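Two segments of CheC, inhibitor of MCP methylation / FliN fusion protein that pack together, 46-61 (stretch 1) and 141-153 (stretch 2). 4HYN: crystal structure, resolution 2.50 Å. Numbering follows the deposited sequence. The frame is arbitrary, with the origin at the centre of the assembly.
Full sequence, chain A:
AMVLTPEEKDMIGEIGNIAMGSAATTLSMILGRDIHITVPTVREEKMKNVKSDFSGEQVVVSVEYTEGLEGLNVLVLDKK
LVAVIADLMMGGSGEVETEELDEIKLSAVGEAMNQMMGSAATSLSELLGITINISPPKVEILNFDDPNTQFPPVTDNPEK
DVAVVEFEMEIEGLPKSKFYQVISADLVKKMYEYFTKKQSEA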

# COMPACT_ATOMS: atom_id res chain seq x y z
N LYS A 46 -3.84 16.97 1.38
CA LYS A 46 -5.24 17.23 1.06
C LYS A 46 -5.54 16.30 -0.12
O LYS A 46 -4.67 16.08 -0.97
CB LYS A 46 -5.45 18.67 0.59
CG LYS A 46 -5.54 19.74 1.64
CD LYS A 46 -5.80 21.06 0.92
CE LYS A 46 -5.85 22.27 1.82
NZ LYS A 46 -6.03 23.52 1.01
N MSE A 47 -6.75 15.76 -0.17
CA MSE A 47 -7.17 14.86 -1.24
C MSE A 47 -6.98 15.44 -2.65
O MSE A 47 -6.56 14.73 -3.56
CB MSE A 47 -8.64 14.47 -1.04
CG MSE A 47 -9.25 13.57 -2.11
SE MSE A 47 -8.63 11.72 -2.12
CE MSE A 47 -8.06 11.63 -3.97
N LYS A 48 -7.24 16.74 -2.80
CA LYS A 48 -7.12 17.39 -4.10
C LYS A 48 -5.70 17.43 -4.65
O LYS A 48 -5.51 17.61 -5.85
CB LYS A 48 -7.69 18.82 -4.07
CG LYS A 48 -6.84 19.82 -3.29
CD LYS A 48 -7.42 21.22 -3.39
CE LYS A 48 -6.62 22.19 -2.53
NZ LYS A 48 -7.24 23.55 -2.47
N ASN A 49 -4.70 17.26 -3.78
CA ASN A 49 -3.31 17.30 -4.23
C ASN A 49 -2.65 15.95 -4.43
O ASN A 49 -1.52 15.89 -4.93
CB ASN A 49 -2.45 18.13 -3.26
CG ASN A 49 -2.85 19.60 -3.21
OD1 ASN A 49 -2.76 20.24 -2.16
ND2 ASN A 49 -3.28 20.15 -4.35
N VAL A 50 -3.33 14.86 -4.07
CA VAL A 50 -2.72 13.53 -4.21
C VAL A 50 -2.27 13.17 -5.63
O VAL A 50 -1.12 12.75 -5.82
CB VAL A 50 -3.65 12.42 -3.67
CG1 VAL A 50 -3.06 11.05 -3.95
CG2 VAL A 50 -3.84 12.60 -2.18
N LYS A 51 -3.15 13.35 -6.61
CA LYS A 51 -2.80 13.03 -7.99
C LYS A 51 -1.52 13.71 -8.47
O LYS A 51 -0.71 13.09 -9.18
CB LYS A 51 -3.96 13.37 -8.94
CG LYS A 51 -3.73 12.88 -10.35
CD LYS A 51 -4.70 13.50 -11.33
CE LYS A 51 -4.41 13.03 -12.76
NZ LYS A 51 -5.21 13.76 -13.78
N SER A 52 -1.32 14.97 -8.08
CA SER A 52 -0.12 15.70 -8.50
C SER A 52 1.18 15.16 -7.89
O SER A 52 2.27 15.58 -8.28
CB SER A 52 -0.26 17.19 -8.19
OG SER A 52 -0.36 17.42 -6.79
N ASP A 53 1.07 14.25 -6.92
CA ASP A 53 2.24 13.65 -6.29
C ASP A 53 2.86 12.57 -7.16
O ASP A 53 4.03 12.23 -6.99
CB ASP A 53 1.88 13.02 -4.95
CG ASP A 53 1.71 14.03 -3.84
OD1 ASP A 53 1.16 13.62 -2.79
OD2 ASP A 53 2.12 15.20 -4.00
N PHE A 54 2.06 11.99 -8.06
CA PHE A 54 2.53 10.93 -8.94
C PHE A 54 2.50 11.39 -10.39
O PHE A 54 1.69 12.23 -10.77
CB PHE A 54 1.66 9.69 -8.79
CG PHE A 54 1.48 9.24 -7.36
CD1 PHE A 54 2.46 8.50 -6.72
CD2 PHE A 54 0.33 9.58 -6.66
CE1 PHE A 54 2.31 8.10 -5.40
CE2 PHE A 54 0.16 9.18 -5.33
CZ PHE A 54 1.15 8.44 -4.70
N SER A 55 3.38 10.82 -11.21
CA SER A 55 3.44 11.16 -12.63
C SER A 55 3.57 9.89 -13.45
O SER A 55 3.87 8.82 -12.92
CB SER A 55 4.63 12.09 -12.92
OG SER A 55 5.85 11.37 -12.85
N GLY A 56 3.33 10.00 -14.75
CA GLY A 56 3.43 8.84 -15.62
C GLY A 56 2.30 7.84 -15.45
O GLY A 56 1.40 8.04 -14.64
N GLU A 57 2.34 6.78 -16.24
CA GLU A 57 1.32 5.74 -16.20
C GLU A 57 1.73 4.74 -15.11
O GLU A 57 2.82 4.16 -15.18
CB GLU A 57 1.24 5.06 -17.57
CG GLU A 57 -0.10 4.44 -17.92
CD GLU A 57 -0.17 4.00 -19.38
OE1 GLU A 57 -0.42 2.80 -19.64
OE2 GLU A 57 0.05 4.86 -20.27
N GLN A 58 0.88 4.57 -14.10
CA GLN A 58 1.18 3.66 -13.00
C GLN A 58 0.05 2.69 -12.67
O GLN A 58 -1.06 2.79 -13.19
CB GLN A 58 1.56 4.46 -11.75
CG GLN A 58 2.80 5.31 -11.97
CD GLN A 58 3.45 5.79 -10.70
OE1 GLN A 58 4.01 6.89 -10.66
NE2 GLN A 58 3.40 4.97 -9.66
N VAL A 59 0.34 1.74 -11.78
CA VAL A 59 -0.63 0.74 -11.38
C VAL A 59 -1.13 1.02 -9.97
O VAL A 59 -0.34 1.22 -9.05
CB VAL A 59 -0.02 -0.68 -11.43
CG1 VAL A 59 -1.01 -1.73 -10.90
CG2 VAL A 59 0.38 -1.02 -12.86
N VAL A 60 -2.45 1.11 -9.82
CA VAL A 60 -3.04 1.35 -8.51
C VAL A 60 -3.82 0.12 -8.10
O VAL A 60 -4.65 -0.39 -8.86
CB VAL A 60 -3.95 2.61 -8.49
CG1 VAL A 60 -3.16 3.84 -8.91
CG2 VAL A 60 -5.15 2.43 -9.38
N VAL A 61 -3.48 -0.40 -6.93
CA VAL A 61 -4.14 -1.58 -6.39
C VAL A 61 -4.90 -1.12 -5.17
O VAL A 61 -4.31 -0.61 -4.22
CB VAL A 61 -3.12 -2.67 -5.97
CG1 VAL A 61 -3.84 -3.98 -5.72
CG2 VAL A 61 -2.04 -2.85 -7.03
N ILE A 141 -4.58 0.21 -14.22
CA ILE A 141 -3.55 1.12 -14.65
C ILE A 141 -4.17 2.52 -14.78
O ILE A 141 -5.25 2.70 -15.35
CB ILE A 141 -2.92 0.63 -15.98
CG1 ILE A 141 -1.60 1.32 -16.22
CG2 ILE A 141 -3.86 0.86 -17.15
CD1 ILE A 141 -0.80 0.65 -17.30
N LEU A 142 -3.52 3.49 -14.15
CA LEU A 142 -4.00 4.86 -14.16
C LEU A 142 -2.91 5.78 -14.74
O LEU A 142 -1.75 5.73 -14.31
CB LEU A 142 -4.38 5.27 -12.73
CG LEU A 142 -5.08 6.60 -12.43
CD1 LEU A 142 -6.37 6.74 -13.22
CD2 LEU A 142 -5.39 6.67 -10.94
N ASN A 143 -3.27 6.57 -15.75
CA ASN A 143 -2.33 7.50 -16.38
C ASN A 143 -2.38 8.86 -15.69
O ASN A 143 -3.25 9.69 -15.99
CB ASN A 143 -2.65 7.66 -17.87
CG ASN A 143 -1.52 8.34 -18.64
OD1 ASN A 143 -0.61 8.94 -18.06
ND2 ASN A 143 -1.57 8.23 -19.97
N PHE A 144 -1.45 9.08 -14.75
CA PHE A 144 -1.38 10.33 -14.01
C PHE A 144 -1.06 11.55 -14.88
O PHE A 144 -1.25 12.69 -14.45
CB PHE A 144 -0.39 10.21 -12.85
CG PHE A 144 -0.87 9.32 -11.74
CD1 PHE A 144 -0.65 7.96 -11.78
CD2 PHE A 144 -1.62 9.85 -10.69
CE1 PHE A 144 -1.17 7.12 -10.79
CE2 PHE A 144 -2.14 9.03 -9.70
CZ PHE A 144 -1.92 7.65 -9.75
N ASP A 145 -0.58 11.31 -16.10
CA ASP A 145 -0.27 12.40 -17.02
C ASP A 145 -1.51 12.81 -17.85
O ASP A 145 -1.46 13.78 -18.60
CB ASP A 145 0.91 12.04 -17.92
CG ASP A 145 2.24 12.10 -17.18
OD1 ASP A 145 2.30 12.68 -16.07
OD2 ASP A 145 3.24 11.58 -17.71
N ASP A 146 -2.60 12.06 -17.70
CA ASP A 146 -3.85 12.36 -18.38
C ASP A 146 -4.62 13.29 -17.42
O ASP A 146 -5.00 12.88 -16.33
CB ASP A 146 -4.65 11.08 -18.62
CG ASP A 146 -5.95 11.32 -19.39
OD1 ASP A 146 -6.52 12.44 -19.35
OD2 ASP A 146 -6.43 10.36 -20.04
N PRO A 147 -4.86 14.54 -17.83
CA PRO A 147 -5.58 15.50 -16.98
C PRO A 147 -6.99 15.12 -16.58
O PRO A 147 -7.52 15.63 -15.59
CB PRO A 147 -5.55 16.79 -17.81
CG PRO A 147 -5.44 16.30 -19.20
CD PRO A 147 -4.46 15.17 -19.10
N ASN A 148 -7.60 14.18 -17.30
CA ASN A 148 -8.96 13.76 -17.02
C ASN A 148 -9.08 12.68 -15.96
O ASN A 148 -10.17 12.45 -15.42
CB ASN A 148 -9.65 13.28 -18.30
CG ASN A 148 -9.64 14.34 -19.38
OD1 ASN A 148 -10.00 15.49 -19.14
ND2 ASN A 148 -9.22 13.95 -20.58
N THR A 149 -7.99 11.97 -15.69
CA THR A 149 -8.03 10.90 -14.70
C THR A 149 -8.08 11.43 -13.27
O THR A 149 -7.60 12.53 -12.98
CB THR A 149 -6.85 9.93 -14.84
OG1 THR A 149 -5.61 10.65 -14.71
CG2 THR A 149 -6.90 9.21 -16.19
N GLN A 150 -8.71 10.67 -12.40
CA GLN A 150 -8.81 11.07 -11.00
C GLN A 150 -8.29 9.96 -10.09
O GLN A 150 -8.49 8.77 -10.35
CB GLN A 150 -10.27 11.41 -10.66
CG GLN A 150 -10.84 12.59 -11.46
CD GLN A 150 -12.34 12.78 -11.28
OE1 GLN A 150 -13.02 13.34 -12.14
NE2 GLN A 150 -12.87 12.30 -10.15
N PHE A 151 -7.58 10.35 -9.04
CA PHE A 151 -7.08 9.37 -8.09
C PHE A 151 -8.31 8.73 -7.39
O PHE A 151 -9.33 9.41 -7.18
CB PHE A 151 -6.18 10.06 -7.06
CG PHE A 151 -5.31 9.12 -6.28
CD1 PHE A 151 -5.75 8.58 -5.08
CD2 PHE A 151 -4.05 8.77 -6.76
CE1 PHE A 151 -4.95 7.70 -4.36
CE2 PHE A 151 -3.25 7.89 -6.05
CZ PHE A 151 -3.70 7.35 -4.85
N PRO A 152 -8.26 7.41 -7.09
CA PRO A 152 -9.39 6.75 -6.43
C PRO A 152 -9.88 7.56 -5.21
O PRO A 152 -9.07 8.15 -4.48
CB PRO A 152 -8.79 5.41 -6.02
CG PRO A 152 -7.89 5.11 -7.17
CD PRO A 152 -7.19 6.44 -7.39
N PRO A 153 -11.20 7.59 -4.97
CA PRO A 153 -11.77 8.34 -3.85
C PRO A 153 -11.48 7.83 -2.42
O PRO A 153 -12.37 7.33 -1.72
CB PRO A 153 -13.26 8.35 -4.18
CG PRO A 153 -13.46 6.96 -4.78
CD PRO A 153 -12.24 6.81 -5.68

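The two stretches meet as a short antiparallel pairing that opens into an aromatic cluster. Strand 57-61 runs against strand 141-143. Q58 and L142 form the hydrogen-bonded pair: Q58 N donates to L142 O at 2.9 Å, and L142 N donates to Q58 O at 2.7 Å. E57 faces N143 and V59 faces I141 as non-hydrogen-bonded pairs. The ladder gains one more rung where F144 N donates to G56 O at 3.0 Å.

G56 has a phi of 72°, a value that by itself favours glycine. Its backbone N donates to D145 OD1 at 3.2 Å, nearly in line. D145 holds chi1 at -74° (m). Its CA-to-CB bond points sideways, but the carboxylate comes nearer and reaches that amide.

Beyond the strand, stretch 2 folds through two type I turns, N143 to D146 and D146 to T149. These turns gather carbonyls, and K51 reaches into them. Its four chi angles are all t, so the chain is fully extended. Its CA-to-CB bond points sideways, and the length of the chain carries the amine to its acceptors. K51 NZ donates to D146 O at 2.7 Å and to T149 O at 2.8 Å. The charged end is thus held by backbone oxygens. On the way, the aliphatic part lies against F144, with K51 CG 3.7 Å from F144 CD2.

F144 sits at the centre of the apolar contact. With chi1 m and chi2 at 87°, its ring offers a face to F54 CB, which lies 3.8 Å from the ring centroid. V60 CG1 approaches the ring edge, 4.1 Å from F144 CZ. The F54 and F144 rings themselves meet obliquely, with planes at 51°.

F151 has chi1 t and chi2 at -91°. V50, also t, sets its CG1 3.5 Å from the centroid of the F151 ring, almost exactly on the ring normal. This is a CH-pi contact. The F54 ring is nearly parallel to that of F151 but slid apart, so the two barely overlap; F54 CE2 and F151 CE2 are 3.7 Å apart. M47 is a selenomethionine. Chi1 t and chi2 p bring its end nearer, and M47 CE lies 3.9 Å from F151 CB.

V60, with chi1 m, also places CG1 4.1 Å from L142 CD2. On the sheet face shared by E57, N143, V59 and I141, the extended I141 side chain (chi1 and chi2 both t) brings its CD1 to 3.2 Å from E57 OE1.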